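Local atomic coordinates of phenylacetic acid degradation protein PaaI (Thermus thermophilus HB8, PDB entry 1WLU), a protein that adopts the hot dog fold of the thioesterases and probably hydrolyses acyl-CoA thioesters in phenylacetic acid degradation. Residues Ala21-Glu26 with Asp48-Leu53. Sequence-based numbering, arbitrary orientation.
Sequences AVVAGE and DSAFAL
The flat groups that meet the side chains of Val23 and Ala21 are two backbone peptides of segment 48-53, part of helix 40-56. Val23 CG2 sits over one face of the Ser49-Ala50 peptide, nearly above Ala50 N at 3.7 Å, and comes closest to Ala50 CA, at 3.6 Å, while Ala21 CB reaches the next peptide at its oxygen, 3.7 Å from Ala50 O. This contact belongs to the core of a hot dog fold, in which an antiparallel sheet wraps around the long helix. Strand and helix run roughly antiparallel (151°), and their axes come within 7.2 Å. Such closeness rests on small residues: Ala50 faces the strand with a methyl alone, and its CA is 5.3 Å from that of Val23. The same methyl touches Ala82 and Ala84 of strand 79-89, which pairs with Ala21 and Val23 through backbone hydrogen bonds.

No hydrogen bond crosses between the two segments, and the buried Ser49 OG has its partners outside them, Ala45 O one turn earlier in the helix and His39 NE2 of the second subunit. Val23 CG1 is anti to the backbone N (chi1 173°), which leaves CG2 anti to the carbonyl carbon and turned to the helix. Ala21 CB also packs on Leu53 CB at 3.9 Å, and Leu53 CD1 closes on Val23 CG2 at 4.0 Å.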
ATOM      1  N   ALA A  21     -10.069  17.307   6.920  1.00 13.82           N
ATOM      2  CA  ALA A  21     -11.246  17.553   6.103  1.00 13.87           C
ATOM      3  C   ALA A  21     -12.200  16.374   6.135  1.00 14.03           C
ATOM      4  O   ALA A  21     -11.786  15.232   6.331  1.00 15.25           O
ATOM      5  CB  ALA A  21     -10.834  17.834   4.666  1.00 15.02           C
ATOM      6  N   VAL A  22     -13.483  16.664   5.963  1.00 14.00           N
ATOM      7  CA  VAL A  22     -14.508  15.632   5.907  1.00 13.94           C
ATOM      8  C   VAL A  22     -15.319  15.910   4.650  1.00 14.89           C
ATOM      9  O   VAL A  22     -15.788  17.032   4.438  1.00 14.87           O
ATOM     10  CB  VAL A  22     -15.460  15.665   7.125  1.00 14.07           C
ATOM     11  CG1 VAL A  22     -16.554  14.614   6.949  1.00 15.36           C
ATOM     12  CG2 VAL A  22     -14.685  15.404   8.409  1.00 13.90           C
ATOM     13  N   VAL A  23     -15.453  14.892   3.808  1.00 13.51           N
ATOM     14  CA  VAL A  23     -16.210  14.988   2.565  1.00 14.19           C
ATOM     15  C   VAL A  23     -17.302  13.934   2.633  1.00 15.47           C
ATOM     16  O   VAL A  23     -17.059  12.811   3.075  1.00 15.88           O
ATOM     17  CB  VAL A  23     -15.308  14.735   1.337  1.00 14.07           C
ATOM     18  CG1 VAL A  23     -16.146  14.675   0.066  1.00 15.69           C
ATOM     19  CG2 VAL A  23     -14.271  15.845   1.226  1.00 14.04           C
ATOM     20  N   ALA A  24     -18.505  14.295   2.204  1.00 14.78           N
ATOM     21  CA  ALA A  24     -19.626  13.370   2.252  1.00 15.34           C
ATOM     22  C   ALA A  24     -20.326  13.232   0.915  1.00 15.26           C
ATOM     23  O   ALA A  24     -20.251  14.114   0.058  1.00 16.04           O
ATOM     24  CB  ALA A  24     -20.626  13.825   3.308  1.00 16.50           C
ATOM     25  N   GLY A  25     -21.015  12.113   0.748  1.00 15.11           N
ATOM     26  CA  GLY A  25     -21.743  11.875  -0.479  1.00 17.02           C
ATOM     27  C   GLY A  25     -22.764  10.780  -0.270  1.00 17.52           C
ATOM     28  O   GLY A  25     -22.849  10.194   0.808  1.00 19.57           O
ATOM     29  N   GLU A  26     -23.558  10.521  -1.297  1.00 17.54           N
ATOM     30  CA  GLU A  26     -24.558   9.471  -1.229  1.00 18.82           C
ATOM     31  C   GLU A  26     -24.318   8.573  -2.429  1.00 17.77           C
ATOM     32  O   GLU A  26     -24.018   9.060  -3.519  1.00 18.26           O
ATOM     33  CB  GLU A  26     -25.973  10.057  -1.296  1.00 20.92           C
ATOM     34  CG  GLU A  26     -27.070   9.013  -1.107  1.00 26.09           C
ATOM     35  CD  GLU A  26     -28.465   9.605  -1.163  1.00 29.95           C
ATOM     36  OE1 GLU A  26     -28.732  10.573  -0.422  1.00 32.13           O
ATOM     37  OE2 GLU A  26     -29.299   9.096  -1.941  1.00 31.74           O
ATOM     38  N   ASP A  48     -10.176  10.148  -1.475  1.00 12.80           N
ATOM     39  CA  ASP A  48      -9.142  10.940  -2.124  1.00 13.20           C
ATOM     40  C   ASP A  48      -9.469  12.427  -2.083  1.00 14.10           C
ATOM     41  O   ASP A  48      -8.573  13.262  -1.964  1.00 14.04           O
ATOM     42  CB  ASP A  48      -8.977  10.491  -3.576  1.00 14.66           C
ATOM     43  CG  ASP A  48      -7.813  11.164  -4.258  1.00 17.48           C
ATOM     44  OD1 ASP A  48      -6.666  10.926  -3.832  1.00 21.61           O
ATOM     45  OD2 ASP A  48      -8.041  11.933  -5.212  1.00 18.77           O
ATOM     46  N   SER A  49     -10.752  12.758  -2.188  1.00 13.59           N
ATOM     47  CA  SER A  49     -11.167  14.157  -2.151  1.00 13.98           C
ATOM     48  C   SER A  49     -10.907  14.766  -0.772  1.00 13.60           C
ATOM     49  O   SER A  49     -10.438  15.899  -0.673  1.00 13.99           O
ATOM     50  CB  SER A  49     -12.646  14.283  -2.525  1.00 14.37           C
ATOM     51  OG  SER A  49     -12.858  13.896  -3.875  1.00 15.77           O
ATOM     52  N   ALA A  50     -11.209  14.018   0.287  1.00 12.60           N
ATOM     53  CA  ALA A  50     -10.967  14.506   1.643  1.00 12.22           C
ATOM     54  C   ALA A  50      -9.455  14.636   1.850  1.00 13.11           C
ATOM     55  O   ALA A  50      -8.978  15.589   2.464  1.00 13.55           O
ATOM     56  CB  ALA A  50     -11.562  13.541   2.659  1.00 12.42           C
ATOM     57  N   PHE A  51      -8.717  13.661   1.325  1.00 12.24           N
ATOM     58  CA  PHE A  51      -7.256  13.611   1.381  1.00 12.17           C
ATOM     59  C   PHE A  51      -6.670  14.845   0.685  1.00 12.44           C
ATOM     60  O   PHE A  51      -5.778  15.510   1.216  1.00 12.62           O
ATOM     61  CB  PHE A  51      -6.819  12.308   0.687  1.00 12.36           C
ATOM     62  CG  PHE A  51      -5.354  12.222   0.347  1.00 12.07           C
ATOM     63  CD1 PHE A  51      -4.380  12.227   1.339  1.00 14.74           C
ATOM     64  CD2 PHE A  51      -4.962  12.026  -0.973  1.00 14.49           C
ATOM     65  CE1 PHE A  51      -3.040  12.026   1.019  1.00 16.75           C
ATOM     66  CE2 PHE A  51      -3.623  11.825  -1.303  1.00 13.35           C
ATOM     67  CZ  PHE A  51      -2.664  11.823  -0.302  1.00 15.70           C
ATOM     68  N   ALA A  52      -7.194  15.150  -0.498  1.00 12.59           N
ATOM     69  CA  ALA A  52      -6.739  16.300  -1.270  1.00 14.10           C
ATOM     70  C   ALA A  52      -6.974  17.610  -0.528  1.00 14.58           C
ATOM     71  O   ALA A  52      -6.077  18.446  -0.425  1.00 14.42           O
ATOM     72  CB  ALA A  52      -7.456  16.334  -2.612  1.00 15.24           C
ATOM     73  N   LEU A  53      -8.183  17.789  -0.008  1.00 13.94           N
ATOM     74  CA  LEU A  53      -8.500  19.015   0.708  1.00 14.60           C
ATOM     75  C   LEU A  53      -7.671  19.166   1.981  1.00 14.71           C
ATOM     76  O   LEU A  53      -7.101  20.229   2.234  1.00 15.21           O
ATOM     77  CB  LEU A  53      -9.996  19.067   1.030  1.00 15.73           C
ATOM     78  CG  LEU A  53     -10.896  19.268  -0.196  1.00 17.27           C
ATOM     79  CD1 LEU A  53     -12.354  19.258   0.229  1.00 19.13           C
ATOM     80  CD2 LEU A  53     -10.549  20.585  -0.885  1.00 21.21           C
TER